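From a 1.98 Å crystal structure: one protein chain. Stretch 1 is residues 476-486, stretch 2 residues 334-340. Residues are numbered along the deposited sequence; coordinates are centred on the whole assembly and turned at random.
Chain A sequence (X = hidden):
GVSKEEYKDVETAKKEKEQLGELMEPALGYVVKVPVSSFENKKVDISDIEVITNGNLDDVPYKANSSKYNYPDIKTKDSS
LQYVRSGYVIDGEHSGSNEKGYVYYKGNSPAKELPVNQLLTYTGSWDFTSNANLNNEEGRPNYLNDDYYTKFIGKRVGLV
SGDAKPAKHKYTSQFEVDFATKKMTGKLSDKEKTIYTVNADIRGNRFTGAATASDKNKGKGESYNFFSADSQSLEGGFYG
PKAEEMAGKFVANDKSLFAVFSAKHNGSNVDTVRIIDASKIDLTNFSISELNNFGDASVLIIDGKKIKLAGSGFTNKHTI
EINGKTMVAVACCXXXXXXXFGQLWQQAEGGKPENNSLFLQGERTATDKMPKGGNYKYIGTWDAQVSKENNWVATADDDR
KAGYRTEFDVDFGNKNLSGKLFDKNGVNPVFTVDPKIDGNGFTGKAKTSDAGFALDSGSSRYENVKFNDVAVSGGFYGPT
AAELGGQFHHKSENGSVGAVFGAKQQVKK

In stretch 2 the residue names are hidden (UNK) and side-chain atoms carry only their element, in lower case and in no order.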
ATOM      1  N   PHE A 476       0.122  -4.793  17.682  1.00 15.07           N
ATOM      2  CA  PHE A 476       1.087  -5.863  17.767  1.00 15.72           C
ATOM      3  C   PHE A 476       1.462  -6.288  16.357  1.00 15.89           C
ATOM      4  O   PHE A 476       0.577  -6.418  15.519  1.00 15.29           O
ATOM      5  CB  PHE A 476       0.469  -7.004  18.564  1.00 15.19           C
ATOM      6  CG  PHE A 476       0.279  -6.645  20.029  1.00 17.65           C
ATOM      7  CD1 PHE A 476       1.349  -6.754  20.929  1.00 17.94           C
ATOM      8  CD2 PHE A 476      -0.935  -6.126  20.480  1.00 13.92           C
ATOM      9  CE1 PHE A 476       1.177  -6.356  22.289  1.00 18.02           C
ATOM     10  CE2 PHE A 476      -1.119  -5.764  21.823  1.00 18.16           C
ATOM     11  CZ  PHE A 476      -0.058  -5.868  22.722  1.00 16.85           C
ATOM     12  N   TYR A 477       2.769  -6.468  16.109  1.00 15.88           N
ATOM     13  CA  TYR A 477       3.280  -6.689  14.763  1.00 16.07           C
ATOM     14  C   TYR A 477       4.106  -7.960  14.672  1.00 17.54           C
ATOM     15  O   TYR A 477       4.813  -8.324  15.635  1.00 18.16           O
ATOM     16  CB  TYR A 477       4.142  -5.497  14.344  1.00 16.25           C
ATOM     17  CG  TYR A 477       3.424  -4.161  14.491  1.00 14.16           C
ATOM     18  CD1 TYR A 477       2.224  -3.910  13.804  1.00 13.00           C
ATOM     19  CD2 TYR A 477       3.931  -3.170  15.322  1.00 14.34           C
ATOM     20  CE1 TYR A 477       1.546  -2.655  13.934  1.00 12.98           C
ATOM     21  CE2 TYR A 477       3.262  -1.899  15.465  1.00 16.10           C
ATOM     22  CZ  TYR A 477       2.068  -1.663  14.770  1.00 13.58           C
ATOM     23  OH  TYR A 477       1.416  -0.435  14.893  1.00 13.54           O
ATOM     24  N   GLY A 478       4.015  -8.620  13.523  1.00 17.36           N
ATOM     25  CA  GLY A 478       4.730  -9.875  13.285  1.00 18.24           C
ATOM     26  C   GLY A 478       3.993 -11.133  13.740  1.00 19.35           C
ATOM     27  O   GLY A 478       2.949 -11.068  14.392  1.00 18.08           O
ATOM     28  N   PRO A 479       4.556 -12.307  13.415  1.00 20.26           N
ATOM     29  CA  PRO A 479       3.833 -13.569  13.501  1.00 20.83           C
ATOM     30  C   PRO A 479       3.480 -14.004  14.920  1.00 22.06           C
ATOM     31  O   PRO A 479       2.577 -14.841  15.106  1.00 22.44           O
ATOM     32  CB  PRO A 479       4.791 -14.589  12.840  1.00 21.65           C
ATOM     33  CG  PRO A 479       5.914 -13.804  12.233  1.00 20.53           C
ATOM     34  CD  PRO A 479       5.913 -12.452  12.873  1.00 20.93           C
ATOM     35  N   THR A 480       4.201 -13.482  15.909  1.00 21.79           N
ATOM     36  CA  THR A 480       4.014 -13.937  17.271  1.00 22.31           C
ATOM     37  C   THR A 480       3.709 -12.762  18.215  1.00 21.88           C
ATOM     38  O   THR A 480       3.706 -12.933  19.443  1.00 21.53           O
ATOM     39  CB  THR A 480       5.255 -14.761  17.806  1.00 22.11           C
ATOM     40  OG1 THR A 480       6.447 -13.965  17.739  1.00 24.61           O
ATOM     41  CG2 THR A 480       5.453 -16.059  17.018  1.00 23.46           C
ATOM     42  N   ALA A 481       3.450 -11.579  17.644  1.00 20.84           N
ATOM     43  CA  ALA A 481       3.220 -10.361  18.430  1.00 20.27           C
ATOM     44  C   ALA A 481       4.398  -9.989  19.333  1.00 20.53           C
ATOM     45  O   ALA A 481       4.206  -9.370  20.394  1.00 21.44           O
ATOM     46  CB  ALA A 481       1.913 -10.451  19.253  1.00 20.22           C
ATOM     47  N   ALA A 482       5.611 -10.324  18.889  1.00 20.57           N
ATOM     48  CA  ALA A 482       6.836 -10.043  19.630  1.00 20.43           C
ATOM     49  C   ALA A 482       7.274  -8.593  19.510  1.00 19.84           C
ATOM     50  O   ALA A 482       8.255  -8.190  20.136  1.00 20.46           O
ATOM     51  CB  ALA A 482       7.976 -10.966  19.137  1.00 20.07           C
ATOM     52  N   GLU A 483       6.592  -7.822  18.660  1.00 18.75           N
ATOM     53  CA  GLU A 483       6.864  -6.394  18.518  1.00 18.35           C
ATOM     54  C   GLU A 483       5.565  -5.633  18.736  1.00 17.50           C
ATOM     55  O   GLU A 483       4.479  -6.106  18.357  1.00 17.02           O
ATOM     56  CB  GLU A 483       7.453  -6.077  17.124  1.00 18.51           C
ATOM     57  CG  GLU A 483       8.736  -6.914  16.789  1.00 19.54           C
ATOM     58  CD  GLU A 483       9.341  -6.632  15.423  1.00 21.11           C
ATOM     59  OE1 GLU A 483       8.852  -5.731  14.734  1.00 15.67           O
ATOM     60  OE2 GLU A 483      10.342  -7.293  15.026  1.00 19.25           O
ATOM     61  N   LEU A 484       5.676  -4.472  19.352  1.00 16.64           N
ATOM     62  CA  LEU A 484       4.514  -3.568  19.499  1.00 16.66           C
ATOM     63  C   LEU A 484       4.933  -2.136  19.216  1.00 16.00           C
ATOM     64  O   LEU A 484       6.129  -1.789  19.305  1.00 15.39           O
ATOM     65  CB  LEU A 484       3.813  -3.698  20.871  1.00 16.43           C
ATOM     66  CG  LEU A 484       4.463  -3.181  22.177  1.00 17.40           C
ATOM     67  CD1 LEU A 484       4.372  -1.675  22.391  1.00 13.68           C
ATOM     68  CD2 LEU A 484       3.860  -3.871  23.364  1.00 17.43           C
ATOM     69  N   GLY A 485       3.962  -1.308  18.837  1.00 15.09           N
ATOM     70  CA  GLY A 485       4.241   0.097  18.568  1.00 14.82           C
ATOM     71  C   GLY A 485       2.959   0.907  18.611  1.00 15.44           C
ATOM     72  O   GLY A 485       1.858   0.345  18.581  1.00 16.39           O
ATOM     73  N   GLY A 486       3.080   2.226  18.651  1.00 16.12           N
ATOM     74  CA  GLY A 486       1.885   3.061  18.605  1.00 16.58           C
ATOM     75  C   GLY A 486       2.243   4.526  18.636  1.00 16.54           C
ATOM     76  O   GLY A 486       3.411   4.900  18.511  1.00 17.15           O
ATOM     77  N   UNK A 334      17.061  -1.412  14.244  1.00 21.07           N
ATOM     78  CA  UNK A 334      17.744  -2.634  13.746  1.00 21.71           C
ATOM     79  C   UNK A 334      17.223  -3.956  14.371  1.00 21.19           C
ATOM     80  O   UNK A 334      17.376  -5.022  13.800  1.00 21.56           O
ATOM     81  o   UNK A 334      19.547  -2.323  15.348  1.00 23.54           O
ATOM     82  c   UNK A 334      19.277  -2.508  13.968  1.00 22.54           C
ATOM     83  N   UNK A 335      16.594  -3.877  15.534  1.00 20.75           N
ATOM     84  CA  UNK A 335      16.077  -5.059  16.214  1.00 20.92           C
ATOM     85  C   UNK A 335      14.568  -5.293  16.024  1.00 20.99           C
ATOM     86  O   UNK A 335      13.987  -6.190  16.653  1.00 21.32           O
ATOM     87  c   UNK A 335      15.640  -3.915  18.468  1.00 22.04           C
ATOM     88  c   UNK A 335      16.426  -5.004  17.709  1.00 21.45           C
ATOM     89  o   UNK A 335      15.387  -2.832  17.953  1.00 22.92           O
ATOM     90  n   UNK A 335      15.284  -4.209  19.691  1.00 23.39           N
ATOM     91  N   UNK A 336      13.929  -4.492  15.163  1.00 19.40           N
ATOM     92  CA  UNK A 336      12.507  -4.683  14.856  1.00 18.32           C
ATOM     93  C   UNK A 336      12.386  -5.020  13.383  1.00 17.58           C
ATOM     94  O   UNK A 336      12.977  -4.329  12.546  1.00 17.30           O
ATOM     95  c   UNK A 336      11.700  -3.420  15.164  1.00 18.39           C
ATOM     96  c   UNK A 336      11.117  -1.528  16.797  1.00 17.53           C
ATOM     97  c   UNK A 336      11.102  -3.979  17.526  1.00 17.38           C
ATOM     98  c   UNK A 336      11.754  -2.950  16.624  1.00 18.89           C
ATOM     99  N   UNK A 337      11.663  -6.094  13.075  1.00 17.61           N
ATOM    100  CA  UNK A 337      11.565  -6.599  11.694  1.00 17.87           C
ATOM    101  C   UNK A 337      10.203  -6.337  11.032  1.00 17.13           C
ATOM    102  O   UNK A 337      10.085  -6.384   9.790  1.00 16.73           O
ATOM    103  o   UNK A 337      13.728  -9.583  10.146  1.00 34.12           O
ATOM    104  c   UNK A 337      13.263  -8.483  12.183  1.00 23.66           C
ATOM    105  c   UNK A 337      11.837  -8.100  11.698  1.00 19.67           C
ATOM    106  o   UNK A 337      15.302  -8.298  10.955  1.00 37.22           O
ATOM    107  c   UNK A 337      14.165  -8.816  11.023  1.00 31.77           C
ATOM    108  N   UNK A 338       9.173  -6.068  11.845  1.00 14.91           N
ATOM    109  CA  UNK A 338       7.788  -5.985  11.319  1.00 14.45           C
ATOM    110  C   UNK A 338       7.134  -4.604  11.505  1.00 13.66           C
ATOM    111  O   UNK A 338       5.919  -4.456  11.259  1.00 13.32           O
ATOM    112  c   UNK A 338       7.431  -8.480  11.605  1.00 16.91           C
ATOM    113  o   UNK A 338       8.881 -12.261  10.677  1.00 20.83           O
ATOM    114  c   UNK A 338       8.330  -9.141  12.469  1.00 18.60           C
ATOM    115  c   UNK A 338       7.066  -9.112  10.431  1.00 17.56           C
ATOM    116  c   UNK A 338       7.539 -10.382  10.120  1.00 19.53           C
ATOM    117  c   UNK A 338       8.815 -10.408  12.164  1.00 20.37           C
ATOM    118  c   UNK A 338       6.913  -7.083  11.933  1.00 13.77           C
ATOM    119  c   UNK A 338       8.401 -11.025  10.996  1.00 20.60           C
ATOM    120  N   UNK A 339       7.949  -3.633  11.928  1.00 11.74           N
ATOM    121  CA  UNK A 339       7.553  -2.232  12.094  1.00 13.16           C
ATOM    122  C   UNK A 339       8.783  -1.350  11.948  1.00 13.18           C
ATOM    123  O   UNK A 339       9.903  -1.828  12.046  1.00 13.82           O
ATOM    124  c   UNK A 339       7.783  -2.353  14.709  1.00 14.25           C
ATOM    125  s   UNK A 339       7.171  -1.564  16.225  1.00 17.98           S
ATOM    126  c   UNK A 339       6.908   0.149  15.710  1.00 15.47           C
ATOM    127  c   UNK A 339       6.893  -2.002  13.473  1.00 13.62           C
ATOM    128  N   UNK A 340       8.553  -0.064  11.688  1.00 13.91           N
ATOM    129  CA  UNK A 340       9.583   0.971  11.577  1.00 14.08           C
ATOM    130  C   UNK A 340       8.941   2.248  12.075  1.00 13.94           C
ATOM    131  O   UNK A 340       7.744   2.457  11.844  1.00 11.86           O
ATOM    132  n   UNK A 340      13.624  -1.817  10.086  1.00 30.35           N
ATOM    133  c   UNK A 340       9.952   1.200  10.106  1.00 14.61           C
ATOM    134  c   UNK A 340      13.285  -0.640   9.244  1.00 26.68           C
ATOM    135  c   UNK A 340      12.283   0.235  10.000  1.00 24.98           C
ATOM    136  c   UNK A 340      10.844   0.117   9.473  1.00 18.62           C
TER

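Position 334 carries one carbon followed by one oxygen, a short unbranched hydroxymethyl group that lies out of reach of stretch 1; two side-chain atoms of this kind make it Ser334. At position 335 two carbons are present, the second bearing one oxygen and one nitrogen, the planar end of a carboxamide, and the side chain stays clear of stretch 1. This is Asn335, whose amide nitrogen ND2 is hydrogen-bonded elsewhere in the structure.

Position 336 has four carbons and no heteroatom, with a fork at the second. It meets stretch 1 beside the carboxylate of Glu483, its CB 3.7 Å from Glu483 OE1. The chain is that of leucine, Leu336. Position 337 shows three carbons, the third carrying two oxygens. CB starts off sideways, 3.7 Å from Glu483 OE2, and the end of the side chain leads away; the main polar contact comes from the backbone, where the N of 337 donates a nearly straight hydrogen bond of 2.6 Å to Glu483 OE2. A carboxylate on a chain of this length identifies Glu337.

At position 338 one carbon leads to a ring of six carbons bearing an oxygen, and one face of that ring lies against Gly478 and Pro479. The phenol defines Tyr338. Gly478 CA and Pro479 CD lie 3.8 and 3.7 Å from the centroid of the Tyr338 ring, both over that face, in CH-pi contacts. A CB on Gly478 would fall 2.8 Å from Tyr338 CD2, and the backbone angles there (87/173) already call for glycine, since a CB would be jammed against the preceding carbonyl O. Tyr338 N donates a 2.9 Å hydrogen bond to Glu483 OE1.

Position 339 is an unbranched run of two carbons, a sulfur and a terminal carbon; CB lies 3.7 Å from Tyr477 CD2, the sulfur 3.3 Å from Leu484 O and the last carbon 3.9 Å from Gly485 CA. This thioether is Met339. A CB on Gly485 would come 2.5 Å from Met339 CE, so the absence of a side chain leaves room for the methyl group. Position 340 has four carbons in a row ending in nitrogen, points away and makes no contact; it is Lys340.

The contact combines polar anchoring with close packing. The extended side chain of Glu483 brings its carboxylate to two successive backbone amides, those of Glu337 and Tyr338, so each oxygen accepts a hydrogen bond and the loop is held through its main chain. Around this anchor, Tyr338 covers the start of the Gly478–Ala481 type I turn, while Met339 runs from Tyr477 toward Gly485, spanning the two strands of stretch 1 that the Tyr477 N to Glu483 O hydrogen bond holds together.

Stretch 2 (334-340) SNLEYMK
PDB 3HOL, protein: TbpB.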